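SAM-dependent methyltransferase (Geobacter sulfurreducens, PDB 5BP7) binds S-adenosyl-L-homocysteine and probably acts as a methyltransferase that uses S-adenosylmethionine as methyl donor. Local coordinates at residues I29-E34 with S91-A96; T33-R38 with W223-R228. All coordinates share one frame; numbering follows the deposited sequence.

Interaction 1. Residues I29-E34 with S91-A96; sequences IFTITE and SQLFTA. With SAH (S-adenosyl-L-homocysteine), chain D.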
loop_
_atom_site.group_PDB
_atom_site.type_symbol
_atom_site.label_atom_id
_atom_site.label_comp_id
_atom_site.label_asym_id
_atom_site.label_seq_id
_atom_site.Cartn_x
_atom_site.Cartn_y
_atom_site.Cartn_z
ATOM N N ILE A 29 -7.328 6.720 -14.285
ATOM C CA ILE A 29 -7.780 7.526 -13.152
ATOM C C ILE A 29 -6.805 7.450 -11.957
ATOM O O ILE A 29 -6.513 8.477 -11.350
ATOM C CB ILE A 29 -9.235 7.177 -12.737
ATOM C CG1 ILE A 29 -9.785 8.229 -11.773
ATOM C CG2 ILE A 29 -9.354 5.787 -12.102
ATOM C CD1 ILE A 29 -10.122 9.543 -12.439
ATOM N N PHE A 30 -6.304 6.251 -11.639
ATOM C CA PHE A 30 -5.350 6.071 -10.540
ATOM C C PHE A 30 -4.056 6.817 -10.816
ATOM O O PHE A 30 -3.492 7.467 -9.945
ATOM C CB PHE A 30 -5.048 4.583 -10.304
ATOM C CG PHE A 30 -6.174 3.837 -9.660
ATOM C CD1 PHE A 30 -6.470 4.036 -8.309
ATOM C CD2 PHE A 30 -6.958 2.935 -10.389
ATOM C CE1 PHE A 30 -7.525 3.349 -7.703
ATOM C CE2 PHE A 30 -8.022 2.250 -9.788
ATOM C CZ PHE A 30 -8.299 2.453 -8.446
ATOM N N THR A 31 -3.579 6.678 -12.044
ATOM C CA THR A 31 -2.373 7.365 -12.522
ATOM C C THR A 31 -2.524 8.885 -12.392
ATOM O O THR A 31 -1.636 9.560 -11.882
ATOM C CB THR A 31 -2.071 6.954 -13.983
ATOM O OG1 THR A 31 -1.994 5.526 -14.052
ATOM C CG2 THR A 31 -0.752 7.488 -14.444
ATOM N N ILE A 32 -3.662 9.394 -12.847
ATOM C CA ILE A 32 -3.957 10.829 -12.828
ATOM C C ILE A 32 -4.029 11.385 -11.396
ATOM O O ILE A 32 -3.429 12.409 -11.104
ATOM C CB ILE A 32 -5.283 11.118 -13.565
ATOM C CG1 ILE A 32 -5.096 10.946 -15.072
ATOM C CG2 ILE A 32 -5.804 12.515 -13.262
ATOM C CD1 ILE A 32 -6.393 10.656 -15.804
ATOM N N THR A 33 -4.760 10.704 -10.516
ATOM C CA THR A 33 -4.959 11.198 -9.168
ATOM C C THR A 33 -3.749 11.016 -8.246
ATOM O O THR A 33 -3.551 11.818 -7.343
ATOM C CB THR A 33 -6.162 10.532 -8.496
ATOM O OG1 THR A 33 -5.930 9.125 -8.390
ATOM C CG2 THR A 33 -7.435 10.816 -9.289
ATOM N N GLU A 34 -2.943 9.978 -8.480
ATOM C CA GLU A 34 -1.821 9.658 -7.598
ATOM C C GLU A 34 -0.415 9.877 -8.178
ATOM O O GLU A 34 0.571 9.443 -7.570
ATOM C CB GLU A 34 -1.973 8.238 -7.038
ATOM C CG GLU A 34 -3.250 8.071 -6.226
ATOM C CD GLU A 34 -3.348 6.733 -5.518
ATOM O OE1 GLU A 34 -4.484 6.271 -5.262
ATOM O OE2 GLU A 34 -2.289 6.151 -5.214
ATOM N N SER A 91 1.990 -0.574 -12.420
ATOM C CA SER A 91 1.947 0.776 -13.013
ATOM C C SER A 91 3.248 1.098 -13.706
ATOM O O SER A 91 4.307 1.037 -13.096
ATOM C CB SER A 91 1.694 1.852 -11.947
ATOM O OG SER A 91 1.842 3.155 -12.478
ATOM N N GLN A 92 3.148 1.472 -14.971
ATOM C CA GLN A 92 4.316 1.933 -15.734
ATOM C C GLN A 92 4.875 3.220 -15.106
ATOM O O GLN A 92 6.065 3.331 -14.872
ATOM C CB GLN A 92 3.979 2.156 -17.220
ATOM N N LEU A 93 3.992 4.172 -14.808
ATOM C CA LEU A 93 4.408 5.458 -14.229
ATOM C C LEU A 93 5.060 5.287 -12.863
ATOM O O LEU A 93 6.149 5.804 -12.627
ATOM C CB LEU A 93 3.227 6.438 -14.127
ATOM C CG LEU A 93 3.567 7.778 -13.442
ATOM C CD1 LEU A 93 4.567 8.591 -14.253
ATOM C CD2 LEU A 93 2.302 8.596 -13.168
ATOM N N PHE A 94 4.399 4.569 -11.959
ATOM C CA PHE A 94 4.935 4.430 -10.591
ATOM C C PHE A 94 6.282 3.672 -10.562
ATOM O O PHE A 94 7.148 3.975 -9.744
ATOM C CB PHE A 94 3.927 3.779 -9.632
ATOM C CG PHE A 94 2.577 4.479 -9.551
ATOM C CD1 PHE A 94 2.408 5.829 -9.894
ATOM C CD2 PHE A 94 1.462 3.771 -9.075
ATOM C CE1 PHE A 94 1.164 6.431 -9.793
ATOM C CE2 PHE A 94 0.214 4.383 -8.969
ATOM C CZ PHE A 94 0.069 5.715 -9.336
ATOM N N THR A 95 6.434 2.683 -11.442
ATOM C CA THR A 95 7.706 1.960 -11.604
ATOM C C THR A 95 8.825 2.915 -12.044
ATOM O O THR A 95 9.899 2.913 -11.458
ATOM C CB THR A 95 7.591 0.765 -12.593
ATOM O OG1 THR A 95 6.686 -0.223 -12.072
ATOM C CG2 THR A 95 8.951 0.105 -12.841
ATOM N N ALA A 96 8.568 3.738 -13.048
ATOM C CA ALA A 96 9.550 4.742 -13.463
ATOM C C ALA A 96 9.914 5.680 -12.296
ATOM O O ALA A 96 11.089 6.007 -12.067
ATOM C CB ALA A 96 9.010 5.542 -14.643
HETATM N N SAH D . 2.662 -0.488 -1.319
HETATM C CA SAH D . 2.645 0.751 -2.186
HETATM C CB SAH D . 1.466 0.798 -3.174
HETATM C CG SAH D . 0.046 0.572 -2.648
HETATM S SD SAH D . -1.169 1.115 -3.827
HETATM C C SAH D . 2.680 2.018 -1.378
HETATM O O SAH D . 2.561 1.995 -0.149
HETATM O OXT SAH D . 2.839 3.117 -1.929
HETATM C "C5'" SAH D . -1.600 -0.350 -4.784
HETATM C "C4'" SAH D . -0.512 -0.615 -5.824
HETATM O "O4'" SAH D . -0.630 -1.937 -6.340
HETATM C "C3'" SAH D . -0.542 0.336 -7.020
HETATM O "O3'" SAH D . 0.747 0.944 -7.134
HETATM C "C2'" SAH D . -0.844 -0.529 -8.231
HETATM O "O2'" SAH D . -0.095 -0.126 -9.373
HETATM C "C1'" SAH D . -0.361 -1.873 -7.733
HETATM N N9 SAH D . -0.965 -3.098 -8.271
HETATM C C8 SAH D . -2.291 -3.391 -8.438
HETATM N N7 SAH D . -2.472 -4.609 -8.900
HETATM C C5 SAH D . -1.189 -5.140 -9.019
HETATM C C6 SAH D . -0.697 -6.388 -9.458
HETATM N N6 SAH D . -1.515 -7.376 -9.882
HETATM N N1 SAH D . 0.645 -6.601 -9.462
HETATM C C2 SAH D . 1.459 -5.611 -9.049
HETATM N N3 SAH D . 1.102 -4.393 -8.622
HETATM C C4 SAH D . -0.255 -4.214 -8.628
#

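Interaction 2. Residues T33-R38 with W223-R228; sequences TESAHR and WLTMRR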
loop_
_atom_site.group_PDB
_atom_site.type_symbol
_atom_site.label_atom_id
_atom_site.label_comp_id
_atom_site.label_asym_id
_atom_site.label_seq_id
_atom_site.Cartn_x
_atom_site.Cartn_y
_atom_site.Cartn_z
ATOM N N THR A 33 -4.760 10.704 -10.516
ATOM C CA THR A 33 -4.959 11.198 -9.168
ATOM C C THR A 33 -3.749 11.016 -8.246
ATOM O O THR A 33 -3.551 11.818 -7.343
ATOM C CB THR A 33 -6.162 10.532 -8.496
ATOM O OG1 THR A 33 -5.930 9.125 -8.390
ATOM C CG2 THR A 33 -7.435 10.816 -9.289
ATOM N N GLU A 34 -2.943 9.978 -8.480
ATOM C CA GLU A 34 -1.821 9.658 -7.598
ATOM C C GLU A 34 -0.415 9.877 -8.178
ATOM O O GLU A 34 0.571 9.443 -7.570
ATOM C CB GLU A 34 -1.973 8.238 -7.038
ATOM C CG GLU A 34 -3.250 8.071 -6.226
ATOM C CD GLU A 34 -3.348 6.733 -5.518
ATOM O OE1 GLU A 34 -4.484 6.271 -5.262
ATOM O OE2 GLU A 34 -2.289 6.151 -5.214
ATOM N N SER A 35 -0.304 10.621 -9.282
ATOM C CA SER A 35 1.002 10.889 -9.908
ATOM C C SER A 35 1.988 11.662 -9.033
ATOM O O SER A 35 3.188 11.520 -9.205
ATOM C CB SER A 35 0.849 11.633 -11.239
ATOM O OG SER A 35 0.299 12.907 -11.018
ATOM N N ALA A 36 1.493 12.444 -8.087
ATOM C CA ALA A 36 2.358 13.180 -7.158
ATOM C C ALA A 36 2.527 12.488 -5.781
ATOM O O ALA A 36 3.098 13.077 -4.877
ATOM C CB ALA A 36 1.850 14.604 -6.991
ATOM N N HIS A 37 2.053 11.252 -5.618
ATOM C CA HIS A 37 2.188 10.517 -4.341
ATOM C C HIS A 37 3.487 9.705 -4.279
ATOM O O HIS A 37 3.729 8.870 -5.129
ATOM C CB HIS A 37 1.034 9.523 -4.147
ATOM C CG HIS A 37 -0.261 10.144 -3.711
ATOM N ND1 HIS A 37 -0.920 11.110 -4.450
ATOM C CD2 HIS A 37 -1.057 9.879 -2.650
ATOM C CE1 HIS A 37 -2.046 11.436 -3.838
ATOM N NE2 HIS A 37 -2.153 10.701 -2.748
ATOM N N ARG A 38 4.293 9.932 -3.260
ATOM C CA ARG A 38 5.367 9.000 -2.945
ATOM C C ARG A 38 4.821 7.715 -2.328
ATOM O O ARG A 38 5.325 6.638 -2.592
ATOM C CB ARG A 38 6.375 9.619 -1.983
ATOM C CG ARG A 38 7.249 10.666 -2.636
ATOM C CD ARG A 38 8.125 11.323 -1.587
ATOM N NE ARG A 38 9.038 12.260 -2.223
ATOM C CZ ARG A 38 9.783 13.152 -1.586
ATOM N NH1 ARG A 38 9.740 13.276 -0.258
ATOM N NH2 ARG A 38 10.590 13.926 -2.277
ATOM N N TRP A 223 -6.643 15.713 -4.489
ATOM C CA TRP A 223 -7.508 16.785 -4.955
ATOM C C TRP A 223 -6.707 17.871 -5.656
ATOM O O TRP A 223 -7.085 18.348 -6.738
ATOM C CB TRP A 223 -8.331 17.369 -3.809
ATOM C CG TRP A 223 -8.991 16.340 -3.002
ATOM C CD1 TRP A 223 -9.350 15.076 -3.403
ATOM C CD2 TRP A 223 -9.389 16.457 -1.635
ATOM N NE1 TRP A 223 -9.936 14.387 -2.360
ATOM C CE2 TRP A 223 -9.974 15.212 -1.262
ATOM C CE3 TRP A 223 -9.297 17.481 -0.674
ATOM C CZ2 TRP A 223 -10.479 14.976 0.019
ATOM C CZ3 TRP A 223 -9.796 17.225 0.628
ATOM C CH2 TRP A 223 -10.382 15.985 0.949
ATOM N N LEU A 224 -5.591 18.247 -5.058
ATOM C CA LEU A 224 -4.708 19.204 -5.693
ATOM C C LEU A 224 -4.173 18.700 -7.039
ATOM O O LEU A 224 -4.161 19.443 -8.014
ATOM C CB LEU A 224 -3.527 19.535 -4.792
ATOM C CG LEU A 224 -2.604 20.651 -5.270
ATOM C CD1 LEU A 224 -3.328 21.958 -5.584
ATOM C CD2 LEU A 224 -1.534 20.855 -4.208
ATOM N N THR A 225 -3.716 17.450 -7.056
ATOM C CA THR A 225 -3.217 16.823 -8.269
ATOM C C THR A 225 -4.302 16.847 -9.361
ATOM O O THR A 225 -4.022 17.223 -10.498
ATOM C CB THR A 225 -2.760 15.367 -8.018
ATOM O OG1 THR A 225 -1.779 15.331 -6.975
ATOM C CG2 THR A 225 -2.134 14.753 -9.272
HETATM N N MSE A 226 -5.523 16.464 -8.996
HETATM C CA MSE A 226 -6.657 16.467 -9.925
HETATM C C MSE A 226 -6.926 17.836 -10.478
HETATM O O MSE A 226 -7.117 18.006 -11.673
HETATM C CB MSE A 226 -7.938 15.996 -9.252
HETATM C CG MSE A 226 -7.955 14.489 -9.059
HETATM SE SE MSE A 226 -9.365 13.938 -7.772
HETATM C CE MSE A 226 -10.504 13.424 -9.228
ATOM N N ARG A 227 -6.933 18.837 -9.610
ATOM C CA ARG A 227 -7.262 20.198 -10.042
ATOM C C ARG A 227 -6.246 20.698 -11.045
ATOM O O ARG A 227 -6.611 21.301 -12.060
ATOM C CB ARG A 227 -7.374 21.157 -8.849
ATOM C CG ARG A 227 -7.683 22.603 -9.195
ATOM C CD ARG A 227 -8.941 22.802 -10.043
ATOM N NE ARG A 227 -8.997 24.201 -10.443
ATOM C CZ ARG A 227 -9.756 25.151 -9.896
ATOM N NH1 ARG A 227 -10.647 24.902 -8.939
ATOM N NH2 ARG A 227 -9.632 26.400 -10.346
ATOM N N ARG A 228 -4.974 20.455 -10.761
ATOM C CA ARG A 228 -3.905 20.878 -11.679
ATOM C C ARG A 228 -3.938 20.121 -12.983
ATOM O O ARG A 228 -3.713 20.701 -14.034
ATOM C CB ARG A 228 -2.549 20.700 -11.039
ATOM C CG ARG A 228 -2.331 21.683 -9.916
ATOM C CD ARG A 228 -0.945 21.543 -9.350
ATOM N NE ARG A 228 -0.741 22.501 -8.275
ATOM C CZ ARG A 228 0.361 22.579 -7.542
ATOM N NH1 ARG A 228 1.382 21.755 -7.773
ATOM N NH2 ARG A 228 0.451 23.503 -6.589
HETATM O O HOH W 1 -1.009 12.789 -6.693
#

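Interaction 1. Residues I29-E34 with S91-A96
Helix 29-34 and the start of helix 92-104 meet through Thr31 and Leu93, whose CA atoms are 7.2 Å apart, while the short helix axes stay 10.7 Å from each other and run at 41°. The fold is the Rossmann-like class I methyltransferase, in which helix 92-104 follows strand 84-89 and helix 28-34 precedes the first strand, packing beside the pocket wall formed by Ser91 and Phe94. The contact has no hydrogen bond across it and rests on methyl groups and on the Phe94 ring packed against backbone carbonyls. The methyl CG2 of Thr31 points at Leu93, because chi1 of -54° sets it anti to the backbone N, and it meets Leu93 CD2 at 3.5 Å, a tight fit for two methyl groups. The Phe94 ring reaches across to helix 29-34. Its CZ tip lies 4.0 Å from Glu34 CB, the carbonyl O of Phe30 approaches near the ring plane, and Glu34 O stands obliquely at CE1 of Phe94, 3.8 Å away. The far end of Glu34 bonds elsewhere, its OE2 to His40, a residue that also binds the cofactor through its backbone N. Ser91 is the N-cap of helix 92-104: its OG accepts from Phe94 N in a nearly straight bond (173°) and also sits over one face of the Phe94 ring, offset toward the rim. An edge of the ring also meets the ribose of S-adenosyl-L-homocysteine, with Phe94 CD2 3.5 Å from O3', and Ser91 CB lies 3.7 Å from O2'.

Interaction 2. Residues T33-R38 with W223-R228
Thr33 lays its methyl CG2 against the selenomethionine side chain of Met226, the two running alongside each other in the same direction, with CG2 3.7 Å from Met226 CG. The chain of Met226 bends at chi3, which keeps both SE and CE beside the same methyl. Thr33 OG1 turns back toward its own helix, with Ile29 O its main partner and Phe30 O a weak alternative. One residue earlier in helix 212-232, Thr225 points its side chain into the turn that follows helix 28-34. Its CB rests on the carbonyl O of Thr33 at 3.7 Å, CG2 lies 3.5 Å from Ser35 OG, and OG1 faces the methyl of Ala36. With chi1 at -56°, this OG1 stands beside its backbone N, where it bonds to Ala221 O one helical turn earlier and also to a bridging water, 2.7 Å away. That water donates to Thr33 O, accepts from Ala36 N and meets His37 ND1 in the plane of the imidazole, so four protein atoms hold it. The other ring nitrogen, His37 NE2, bonds to Tyr218 O, and Glu34 CG packs over the centre of one ring face. Glu34 to His37 form a type I beta turn, closed by His37 N to Glu34 O at 3.0 Å. A water-bridged turn leaving a helix thus packs on helix 212-232 of this Rossmann-like methyltransferase, just before the cofactor-binding His40.

Both interactions use helix 28-34 and both include Thr33 and Glu34. Interaction 1 joins that helix to helix 92-104 beside the cofactor; interaction 2 joins it and the following turn to helix 212-232, its centre about 17 Å from the chain's centre, against about 13 Å for interaction 1. Each is partly buried and lacks a direct hydrogen bond across its segments. Interaction 1 packs methyls and a phenyl ring against backbone carbonyls and borders the ribose, whereas interaction 2 combines methyl packing with a water linking backbone and side-chain groups. The two touch, Leu93 CD2 on Ser35 CB (3.9 Å) and Ile32 O on Thr225 CG2; helix 28-34 and its turn lie between helices 92-104 and 212-232.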